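Side-chain contacts in uncharacterized protein (Pyrococcus abyssi, PDB 5IFF), which acts as a restriction DNA glycosylase that probably removes adenine from its recognition sequence in double-stranded DNA: residues Ser6-Lys11 and Val181-Val186; Leu16-Pro21 and Ile162-Val167; Ser44-Ser47 and Asp53-Ile56. The protein carries 2 engineered substitutions. One frame throughout, in Å; residues are numbered along the deposited sequence.

Interaction 1 (Ser6-Lys11 and Val181-Val186); sequences SFENGK and VVKYEV
Lys11 and Glu185 meet through their side chains, with their CA atoms 6.5 Å apart. Both CB atoms lean into the contact, but Lys11 touches Glu185 from CD outward. Lys11 CD lies against the carboxylate, 3.4 Å from Glu185 CD. The next carbon, CE, continues past the same group, with Glu185 OE1 its nearer oxygen. At the tip, Lys11 NZ stands 3.0 Å from Glu185 OE2 and equally near OE1, a bidentate salt bridge whose two hydrogen bonds are both weak. The extended lysine chain runs obliquely across the glutamate, which is also extended; in each, CG lies anti to the carbonyl carbon (chi1 -50° for Lys11, -55° for Glu185). The lysine methylenes thus pack on the carboxylate that its ammonium pairs with.

The backbone places the two residues within reach of each other. Glu8 to Lys11 is the type I' turn of a two-residue beta hairpin, closed by Lys11 N to Glu8 O at 2.9 Å and by Glu8 N to Lys11 O at 3.0 Å. The hairpin joins strands 4-8 and 11-17, and strand 181-186 adds antiparallel to the latter, with backbone hydrogen bonds of Val186 with Ile12 and Tyr184 with Val14.

Glu8 therefore lies two strands from Lys183, and Glu8 OE1 stays 4.2 Å from the NZ of Lys183, too far for a salt bridge although the opposite charges probably attract. The other oxygen, Glu8 OE2, accepts the hydroxyl of Ser6 at 2.6 Å from OG, 41° out of the carboxylate plane, and forms a salt bridge with Arg15.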
loop_
_atom_site.group_PDB
_atom_site.type_symbol
_atom_site.label_atom_id
_atom_site.label_comp_id
_atom_site.label_asym_id
_atom_site.label_seq_id
_atom_site.Cartn_x
_atom_site.Cartn_y
_atom_site.Cartn_z
ATOM N N SER A 6 -4.573 -15.556 25.584
ATOM C CA SER A 6 -5.678 -16.052 26.405
ATOM C C SER A 6 -5.169 -16.500 27.771
ATOM O O SER A 6 -3.963 -16.619 27.970
ATOM C CB SER A 6 -6.392 -17.199 25.689
ATOM O OG SER A 6 -5.475 -18.274 25.508
ATOM N N PHE A 7 -6.096 -16.688 28.715
ATOM C CA PHE A 7 -5.791 -17.364 29.964
ATOM C C PHE A 7 -6.259 -18.813 29.868
ATOM O O PHE A 7 -7.435 -19.055 29.612
ATOM C CB PHE A 7 -6.447 -16.654 31.168
ATOM C CG PHE A 7 -6.269 -17.403 32.474
ATOM C CD1 PHE A 7 -5.076 -17.303 33.188
ATOM C CD2 PHE A 7 -7.276 -18.236 32.955
ATOM C CE1 PHE A 7 -4.894 -18.001 34.363
ATOM C CE2 PHE A 7 -7.108 -18.949 34.140
ATOM C CZ PHE A 7 -5.913 -18.841 34.843
ATOM N N GLU A 8 -5.334 -19.764 30.063
ATOM C CA GLU A 8 -5.636 -21.204 30.060
ATOM C C GLU A 8 -4.838 -21.978 31.104
ATOM O O GLU A 8 -3.608 -21.838 31.176
ATOM C CB GLU A 8 -5.318 -21.833 28.694
ATOM C CG GLU A 8 -6.147 -21.331 27.583
ATOM C CD GLU A 8 -5.560 -21.666 26.234
ATOM O OE1 GLU A 8 -4.850 -22.694 26.085
ATOM O OE2 GLU A 8 -5.836 -20.889 25.309
ATOM N N ASN A 9 -5.536 -22.794 31.886
ATOM C CA ASN A 9 -4.898 -23.721 32.819
ATOM C C ASN A 9 -3.827 -23.036 33.653
ATOM O O ASN A 9 -2.685 -23.485 33.705
ATOM C CB ASN A 9 -4.295 -24.900 32.049
ATOM C CG ASN A 9 -5.299 -25.547 31.097
ATOM O OD1 ASN A 9 -5.061 -25.629 29.884
ATOM N ND2 ASN A 9 -6.435 -26.006 31.646
ATOM N N GLY A 10 -4.182 -21.901 34.248
ATOM C CA GLY A 10 -3.277 -21.206 35.147
ATOM C C GLY A 10 -2.151 -20.414 34.510
ATOM O O GLY A 10 -1.269 -19.929 35.216
ATOM N N LYS A 11 -2.154 -20.262 33.181
ATOM C CA LYS A 11 -1.052 -19.584 32.479
ATOM C C LYS A 11 -1.576 -18.607 31.443
ATOM O O LYS A 11 -2.648 -18.808 30.881
ATOM C CB LYS A 11 -0.133 -20.586 31.730
ATOM C CG LYS A 11 0.310 -21.747 32.599
ATOM C CD LYS A 11 1.243 -22.674 31.823
ATOM C CE LYS A 11 1.551 -23.928 32.726
ATOM N NZ LYS A 11 1.952 -25.097 31.875
ATOM N N VAL A 181 -0.329 -22.150 13.396
ATOM C CA VAL A 181 -0.262 -21.342 14.582
ATOM C C VAL A 181 0.300 -22.175 15.772
ATOM O O VAL A 181 -0.141 -23.299 15.982
ATOM C CB VAL A 181 -1.656 -20.811 14.889
ATOM C CG1 VAL A 181 -1.714 -20.294 16.269
ATOM C CG2 VAL A 181 -2.058 -19.728 13.823
ATOM N N VAL A 182 1.295 -21.654 16.501
ATOM C CA VAL A 182 1.879 -22.406 17.607
ATOM C C VAL A 182 1.506 -21.747 18.914
ATOM O O VAL A 182 1.016 -20.609 18.928
ATOM C CB VAL A 182 3.411 -22.514 17.521
ATOM C CG1 VAL A 182 3.801 -23.305 16.238
ATOM C CG2 VAL A 182 4.036 -21.110 17.577
ATOM N N LYS A 183 1.737 -22.472 20.001
ATOM C CA LYS A 183 1.274 -22.058 21.322
ATOM C C LYS A 183 2.491 -21.812 22.222
ATOM O O LYS A 183 3.424 -22.628 22.268
ATOM C CB LYS A 183 0.342 -23.135 21.897
ATOM C CG LYS A 183 -0.117 -22.824 23.308
ATOM C CD LYS A 183 -1.304 -23.691 23.760
ATOM C CE LYS A 183 -0.875 -25.028 24.337
ATOM N NZ LYS A 183 -2.011 -25.639 25.100
ATOM N N TYR A 184 2.485 -20.684 22.922
ATOM C CA TYR A 184 3.589 -20.283 23.771
ATOM C C TYR A 184 3.090 -19.857 25.154
ATOM O O TYR A 184 2.289 -18.909 25.267
ATOM C CB TYR A 184 4.344 -19.114 23.107
ATOM C CG TYR A 184 5.425 -18.534 23.979
ATOM C CD1 TYR A 184 6.526 -19.295 24.347
ATOM C CD2 TYR A 184 5.352 -17.217 24.422
ATOM C CE1 TYR A 184 7.519 -18.769 25.178
ATOM C CE2 TYR A 184 6.351 -16.680 25.241
ATOM C CZ TYR A 184 7.435 -17.451 25.593
ATOM O OH TYR A 184 8.413 -16.907 26.415
ATOM N N GLU A 185 3.613 -20.481 26.211
ATOM C CA GLU A 185 3.197 -20.099 27.557
ATOM C C GLU A 185 4.079 -18.936 27.954
ATOM O O GLU A 185 5.305 -19.015 27.860
ATOM C CB GLU A 185 3.316 -21.286 28.532
ATOM C CG GLU A 185 2.535 -22.529 28.042
ATOM C CD GLU A 185 2.664 -23.785 28.948
ATOM O OE1 GLU A 185 3.653 -23.890 29.696
ATOM O OE2 GLU A 185 1.755 -24.649 28.911
ATOM N N VAL A 186 3.457 -17.833 28.360
ATOM C CA VAL A 186 4.216 -16.618 28.632
ATOM C C VAL A 186 4.695 -16.684 30.063
ATOM O O VAL A 186 3.878 -16.723 30.963
ATOM C CB VAL A 186 3.346 -15.332 28.435
ATOM C CG1 VAL A 186 4.183 -14.033 28.749
ATOM C CG2 VAL A 186 2.775 -15.292 27.005
#

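Interaction 2 (Leu16-Pro21 and Ile162-Val167); sequences LPITRP and IPLTNV. With nucleotides of chain C.
Leu16 touches Ile162 through a single pair of methyls: the two side chains reach toward each other tip to tip, and CD1 of Leu16 ends 3.8 Å from CD1 of Ile162. The leucine sets CG anti to its carbonyl carbon (chi1 -62°), and CG1 of Ile162 takes the same position on its own backbone, beside the N. Their backbones are well separated; the nearest CA atoms between the segments, those of Leu16 and Val167, are 9.3 Å apart, which excludes direct strand pairing and leaves side-chain packing as the link. The side chain of Ile162 is also about 7 Å from that of Ile60, a residue seen binding adenine in this protein, though this chain holds no adenine.

Two residues on, where the strand has given way to loop, Ile18 also leans across. CD1 of Ile18 comes within 4.4 Å of CD2 of Leu164, a looser approach than that of the first pair. The CB of Leu164 does not point at Ile18, yet the end of the leucine swings nearer.

All four touching residues are buried, and the geometry is that of two beta sheets packed through their side chains: strand 11-17 belongs to the three-stranded antiparallel sheet, strand 154-163 to the large curved one. Val182 and Tyr184 of the former, with Val27 and Ile56 of the latter, extend this apolar layer. Strand 154-163 runs into a short 3-10 turn, whose Asn166 N bonds to Pro163 O at 2.8 Å.

Arg20, farther along, turns instead to the DNA. OP2 of DC14 of chain C lies over one guanidinium face, 3.2 Å from CZ of Arg20. That placement suggests charge attraction rather than in-line hydrogen bonding, and the residue is poorly ordered, although its NE donates to Asn179 OD1.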
loop_
_atom_site.group_PDB
_atom_site.type_symbol
_atom_site.label_atom_id
_atom_site.label_comp_id
_atom_site.label_asym_id
_atom_site.label_seq_id
_atom_site.Cartn_x
_atom_site.Cartn_y
_atom_site.Cartn_z
ATOM N N LEU A 16 0.672 -17.836 18.035
ATOM C CA LEU A 16 1.470 -17.072 17.093
ATOM C C LEU A 16 1.582 -17.775 15.765
ATOM O O LEU A 16 1.846 -18.993 15.714
ATOM C CB LEU A 16 2.876 -16.837 17.663
ATOM C CG LEU A 16 2.934 -16.020 18.963
ATOM C CD1 LEU A 16 4.319 -16.079 19.485
ATOM C CD2 LEU A 16 2.582 -14.571 18.679
ATOM N N PRO A 17 1.388 -17.018 14.678
ATOM C CA PRO A 17 1.595 -17.534 13.326
ATOM C C PRO A 17 3.065 -17.768 13.075
ATOM O O PRO A 17 3.945 -16.995 13.495
ATOM C CB PRO A 17 1.080 -16.411 12.431
ATOM C CG PRO A 17 1.349 -15.169 13.239
ATOM C CD PRO A 17 1.117 -15.566 14.683
ATOM N N ILE A 18 3.325 -18.864 12.395
ATOM C CA ILE A 18 4.676 -19.279 12.085
ATOM C C ILE A 18 5.015 -19.116 10.591
ATOM O O ILE A 18 6.174 -19.305 10.182
ATOM C CB ILE A 18 4.844 -20.771 12.525
ATOM C CG1 ILE A 18 4.651 -20.833 14.010
ATOM C CG2 ILE A 18 6.213 -21.282 12.326
ATOM C CD1 ILE A 18 5.607 -19.926 14.691
ATOM N N THR A 19 4.012 -18.877 9.763
ATOM C CA THR A 19 4.228 -18.991 8.304
ATOM C C THR A 19 3.933 -17.742 7.482
ATOM O O THR A 19 4.226 -17.709 6.287
ATOM C CB THR A 19 3.357 -20.107 7.664
ATOM O OG1 THR A 19 1.965 -19.779 7.806
ATOM C CG2 THR A 19 3.653 -21.474 8.290
ATOM N N ARG A 20 3.306 -16.730 8.055
ATOM C CA ARG A 20 2.983 -15.601 7.155
ATOM C C ARG A 20 3.774 -14.411 7.606
ATOM O O ARG A 20 3.224 -13.552 8.242
ATOM C CB ARG A 20 1.488 -15.279 7.160
ATOM C CG ARG A 20 0.592 -16.412 6.701
ATOM C CD ARG A 20 -0.009 -16.113 5.351
ATOM N NE ARG A 20 -1.432 -16.440 5.302
ATOM C CZ ARG A 20 -2.417 -15.559 5.475
ATOM N NH1 ARG A 20 -3.682 -15.960 5.404
ATOM N NH2 ARG A 20 -2.144 -14.280 5.710
ATOM N N PRO A 21 5.079 -14.376 7.290
ATOM C CA PRO A 21 5.892 -13.411 8.029
ATOM C C PRO A 21 5.481 -11.963 7.684
ATOM O O PRO A 21 5.090 -11.660 6.576
ATOM C CB PRO A 21 7.318 -13.725 7.597
ATOM C CG PRO A 21 7.172 -14.470 6.264
ATOM C CD PRO A 21 5.867 -15.186 6.344
ATOM N N ILE A 162 11.410 -15.314 20.558
ATOM C CA ILE A 162 10.992 -16.517 21.277
ATOM C C ILE A 162 11.603 -17.737 20.595
ATOM O O ILE A 162 11.268 -17.995 19.461
ATOM C CB ILE A 162 9.480 -16.681 21.262
ATOM C CG1 ILE A 162 8.806 -15.497 22.047
ATOM C CG2 ILE A 162 9.124 -17.976 22.022
ATOM C CD1 ILE A 162 7.316 -15.283 21.697
ATOM N N PRO A 163 12.453 -18.511 21.291
ATOM C CA PRO A 163 13.008 -19.716 20.607
ATOM C C PRO A 163 11.923 -20.690 20.131
ATOM O O PRO A 163 10.980 -20.990 20.888
ATOM C CB PRO A 163 13.880 -20.373 21.682
ATOM C CG PRO A 163 14.216 -19.189 22.663
ATOM C CD PRO A 163 12.973 -18.349 22.660
ATOM N N LEU A 164 12.041 -21.185 18.905
ATOM C CA LEU A 164 11.088 -22.180 18.438
ATOM C C LEU A 164 11.098 -23.429 19.336
ATOM O O LEU A 164 10.154 -24.216 19.337
ATOM C CB LEU A 164 11.379 -22.626 17.004
ATOM C CG LEU A 164 11.037 -21.590 15.908
ATOM C CD1 LEU A 164 11.219 -22.355 14.563
ATOM C CD2 LEU A 164 9.634 -21.037 16.069
ATOM N N THR A 165 12.176 -23.628 20.076
ATOM C CA THR A 165 12.235 -24.832 20.912
ATOM C C THR A 165 11.320 -24.647 22.116
ATOM O O THR A 165 11.170 -25.564 22.914
ATOM C CB THR A 165 13.647 -25.124 21.416
ATOM O OG1 THR A 165 14.173 -23.942 22.014
ATOM C CG2 THR A 165 14.545 -25.535 20.289
ATOM N N ASN A 166 10.801 -23.422 22.293
ATOM C CA ASN A 166 9.937 -23.089 23.435
ATOM C C ASN A 166 8.457 -23.027 23.115
ATOM O O ASN A 166 7.668 -22.640 23.978
ATOM C CB ASN A 166 10.319 -21.739 24.092
ATOM C CG ASN A 166 11.601 -21.834 24.875
ATOM O OD1 ASN A 166 12.249 -22.864 24.862
ATOM N ND2 ASN A 166 11.988 -20.764 25.519
ATOM N N VAL A 167 8.070 -23.421 21.907
ATOM C CA VAL A 167 6.653 -23.392 21.562
ATOM C C VAL A 167 6.101 -24.793 21.332
ATOM O O VAL A 167 6.874 -25.729 21.195
ATOM C CB VAL A 167 6.405 -22.538 20.279
ATOM C CG1 VAL A 167 6.866 -21.125 20.561
ATOM C CG2 VAL A 167 7.067 -23.151 19.069
ATOM P P DC C 14 -3.764 -13.866 1.662
ATOM O OP1 DC C 14 -5.181 -14.188 1.843
ATOM O OP2 DC C 14 -2.665 -14.546 2.403
ATOM O "O5'" DC C 14 -3.349 -14.053 0.137
ATOM C "C5'" DC C 14 -4.023 -13.327 -0.868
ATOM C "C4'" DC C 14 -3.114 -13.120 -2.072
ATOM O "O4'" DC C 14 -1.986 -12.334 -1.686
ATOM C "C3'" DC C 14 -2.496 -14.385 -2.670
ATOM O "O3'" DC C 14 -3.278 -14.834 -3.757
ATOM C "C2'" DC C 14 -1.118 -13.916 -3.154
ATOM C "C1'" DC C 14 -1.053 -12.452 -2.699
ATOM N N1 DC C 14 0.303 -12.062 -2.210
ATOM C C2 DC C 14 1.141 -11.383 -3.093
ATOM O O2 DC C 14 0.702 -11.095 -4.214
ATOM N N3 DC C 14 2.403 -11.074 -2.710
ATOM C C4 DC C 14 2.824 -11.393 -1.512
ATOM N N4 DC C 14 4.069 -11.025 -1.191
ATOM C C5 DC C 14 1.980 -12.107 -0.562
ATOM C C6 DC C 14 0.743 -12.423 -0.955
#

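Interaction 3 (Ser44-Ser47 and Asp53-Ile56); sequences SFPS and DYYI. With nucleotides of chain B.
Phe45 and Tyr54 mark the closest backbone approach of the two segments, yet their CA atoms are 8.8 Å apart, so the loop at 44-47 lies over the start of strand 54-59 without pairing with it. The gap is bridged by aromatic side chains. Their ring centroids are 5.8 Å apart and the planes stand at 78°, which defines a T-shaped (edge-to-face) pair with Phe45 presenting its edge to the face of Tyr54. The evidence holds from both sides: CD1 of Phe45 sits over the tyrosine ring, whereas CD1 of Tyr54 lies near the phenylalanine plane, at its edge. Between the two rings the closest atoms are CE1 of Phe45 and CD1 of Tyr54, at 4.4 Å. Tyr54 has CG anti to its carbonyl carbon (chi1 -66°), and its CB is directed at the loop; the CB of Phe45 is not, so the phenyl group makes its contact with its outer end.

Pro46 adds a second touch on the same tyrosine. CG of Pro46 approaches CE2 of Tyr54 to 4.3 Å, obliquely to the ring. Lys29 and Lys42 also pack on Tyr54, while Leu164 and Val27 meet Phe45. Backbone bonds of Phe45 with Arg174 and of Pro46 with Gly173 fasten the loop to a second loop.

At Ser44, the first residue of 44-47, the backbone N donates weakly to OP2 of DA3 of chain B, at 3.4 Å and with an N-H...O angle of 150°. CB of Ser44 lies 3.9 Å from OP1 of the same nucleotide. A loop packed through an edge-to-face aromatic pair on the curved sheet, and offering a weak main-chain N-H bond to a phosphate, is consistent with sequence-independent contact to the DNA backbone.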
loop_
_atom_site.group_PDB
_atom_site.type_symbol
_atom_site.label_atom_id
_atom_site.label_comp_id
_atom_site.label_asym_id
_atom_site.label_seq_id
_atom_site.Cartn_x
_atom_site.Cartn_y
_atom_site.Cartn_z
ATOM N N SER A 44 10.317 -26.133 6.977
ATOM C CA SER A 44 10.817 -27.386 7.568
ATOM C C SER A 44 11.888 -27.089 8.619
ATOM O O SER A 44 12.897 -26.454 8.330
ATOM C CB SER A 44 11.380 -28.287 6.468
ATOM O OG SER A 44 12.351 -29.154 6.997
ATOM N N PHE A 45 11.682 -27.507 9.854
ATOM C CA PHE A 45 12.657 -27.172 10.882
ATOM C C PHE A 45 13.467 -28.400 11.278
ATOM O O PHE A 45 12.930 -29.487 11.345
ATOM C CB PHE A 45 11.942 -26.524 12.071
ATOM C CG PHE A 45 11.365 -25.189 11.701
ATOM C CD1 PHE A 45 12.175 -24.061 11.670
ATOM C CD2 PHE A 45 10.068 -25.093 11.240
ATOM C CE1 PHE A 45 11.674 -22.830 11.260
ATOM C CE2 PHE A 45 9.548 -23.854 10.812
ATOM C CZ PHE A 45 10.359 -22.734 10.824
ATOM N N PRO A 46 14.776 -28.205 11.511
ATOM C CA PRO A 46 15.745 -29.266 11.805
ATOM C C PRO A 46 15.566 -29.803 13.235
ATOM O O PRO A 46 14.762 -29.258 14.007
ATOM C CB PRO A 46 17.085 -28.552 11.641
ATOM C CG PRO A 46 16.759 -27.131 12.120
ATOM C CD PRO A 46 15.402 -26.865 11.532
ATOM N N SER A 47 16.306 -30.837 13.584
ATOM C CA SER A 47 16.179 -31.419 14.920
ATOM C C SER A 47 17.536 -31.586 15.630
ATOM O O SER A 47 17.689 -32.436 16.516
ATOM C CB SER A 47 15.466 -32.759 14.818
ATOM O OG SER A 47 16.216 -33.641 13.996
ATOM N N ASP A 53 18.950 -21.898 16.716
ATOM C CA ASP A 53 19.169 -20.618 16.067
ATOM C C ASP A 53 17.865 -19.937 15.546
ATOM O O ASP A 53 17.906 -18.808 15.020
ATOM C CB ASP A 53 20.138 -20.786 14.904
ATOM C CG ASP A 53 21.530 -21.212 15.361
ATOM O OD1 ASP A 53 21.897 -20.904 16.528
ATOM O OD2 ASP A 53 22.226 -21.850 14.556
ATOM N N TYR A 54 16.733 -20.625 15.634
ATOM C CA TYR A 54 15.486 -20.040 15.105
ATOM C C TYR A 54 14.579 -19.486 16.198
ATOM O O TYR A 54 14.361 -20.121 17.235
ATOM C CB TYR A 54 14.703 -21.043 14.285
ATOM C CG TYR A 54 15.457 -21.420 13.035
ATOM C CD1 TYR A 54 15.381 -20.623 11.901
ATOM C CD2 TYR A 54 16.325 -22.520 13.026
ATOM C CE1 TYR A 54 16.108 -20.939 10.749
ATOM C CE2 TYR A 54 17.050 -22.862 11.876
ATOM C CZ TYR A 54 16.950 -22.064 10.742
ATOM O OH TYR A 54 17.683 -22.367 9.597
ATOM N N TYR A 55 14.052 -18.287 15.934
ATOM C CA TYR A 55 13.193 -17.593 16.897
ATOM C C TYR A 55 11.971 -17.040 16.226
ATOM O O TYR A 55 11.989 -16.690 15.031
ATOM C CB TYR A 55 13.921 -16.414 17.559
ATOM C CG TYR A 55 15.166 -16.804 18.329
ATOM C CD1 TYR A 55 16.309 -17.234 17.662
ATOM C CD2 TYR A 55 15.189 -16.719 19.718
ATOM C CE1 TYR A 55 17.465 -17.592 18.365
ATOM C CE2 TYR A 55 16.341 -17.072 20.422
ATOM C CZ TYR A 55 17.464 -17.484 19.747
ATOM O OH TYR A 55 18.608 -17.842 20.442
ATOM N N ILE A 56 10.938 -16.853 17.019
ATOM C CA ILE A 56 9.849 -15.997 16.531
ATOM C C ILE A 56 10.136 -14.588 17.023
ATOM O O ILE A 56 10.185 -14.371 18.244
ATOM C CB ILE A 56 8.457 -16.414 17.072
ATOM C CG1 ILE A 56 8.071 -17.806 16.588
ATOM C CG2 ILE A 56 7.410 -15.401 16.582
ATOM C CD1 ILE A 56 6.967 -18.382 17.419
ATOM P P DA B 3 12.355 -24.945 3.643
ATOM O OP1 DA B 3 13.304 -25.424 4.663
ATOM O OP2 DA B 3 10.938 -24.687 3.990
ATOM O "O5'" DA B 3 12.986 -23.613 3.036
ATOM C "C5'" DA B 3 14.275 -23.656 2.476
ATOM C "C4'" DA B 3 14.587 -22.355 1.799
ATOM O "O4'" DA B 3 13.984 -22.346 0.470
ATOM C "C3'" DA B 3 14.080 -21.117 2.529
ATOM O "O3'" DA B 3 15.118 -20.140 2.541
ATOM C "C2'" DA B 3 12.860 -20.695 1.686
ATOM C "C1'" DA B 3 13.298 -21.135 0.283
ATOM N N9 DA B 3 12.209 -21.344 -0.697
ATOM C C8 DA B 3 10.918 -21.769 -0.461
ATOM N N7 DA B 3 10.186 -21.867 -1.562
ATOM C C5 DA B 3 11.059 -21.478 -2.586
ATOM C C6 DA B 3 10.896 -21.317 -3.994
ATOM N N6 DA B 3 9.765 -21.586 -4.645
ATOM N N1 DA B 3 11.984 -20.938 -4.722
ATOM C C2 DA B 3 13.124 -20.686 -4.083
ATOM N N3 DA B 3 13.381 -20.758 -2.757
ATOM C C4 DA B 3 12.304 -21.168 -2.069
#

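How the interactions relate
Along the chain the three contacts are nested: interaction 3 is spanned by interaction 2, and both by interaction 1. Interactions 2 and 3 are closest, their centres about 9 Å apart, and lie on the neighbouring strands 154-163 (interaction 2) and 54-59 (interaction 3) of the curved sheet, where Ile162 O and Ile56 N lie 2.7 Å apart. Interaction 1 lies about 13 Å from interaction 2 and 20 Å from interaction 3, centre to centre, on the three-stranded sheet; strand 11-17 carries residues of interactions 1 and 2. The series thus passes from a surface salt bridge through the buried layer between the sheets to a packed loop, with interactions 2 and 3 each bringing a residue to the DNA.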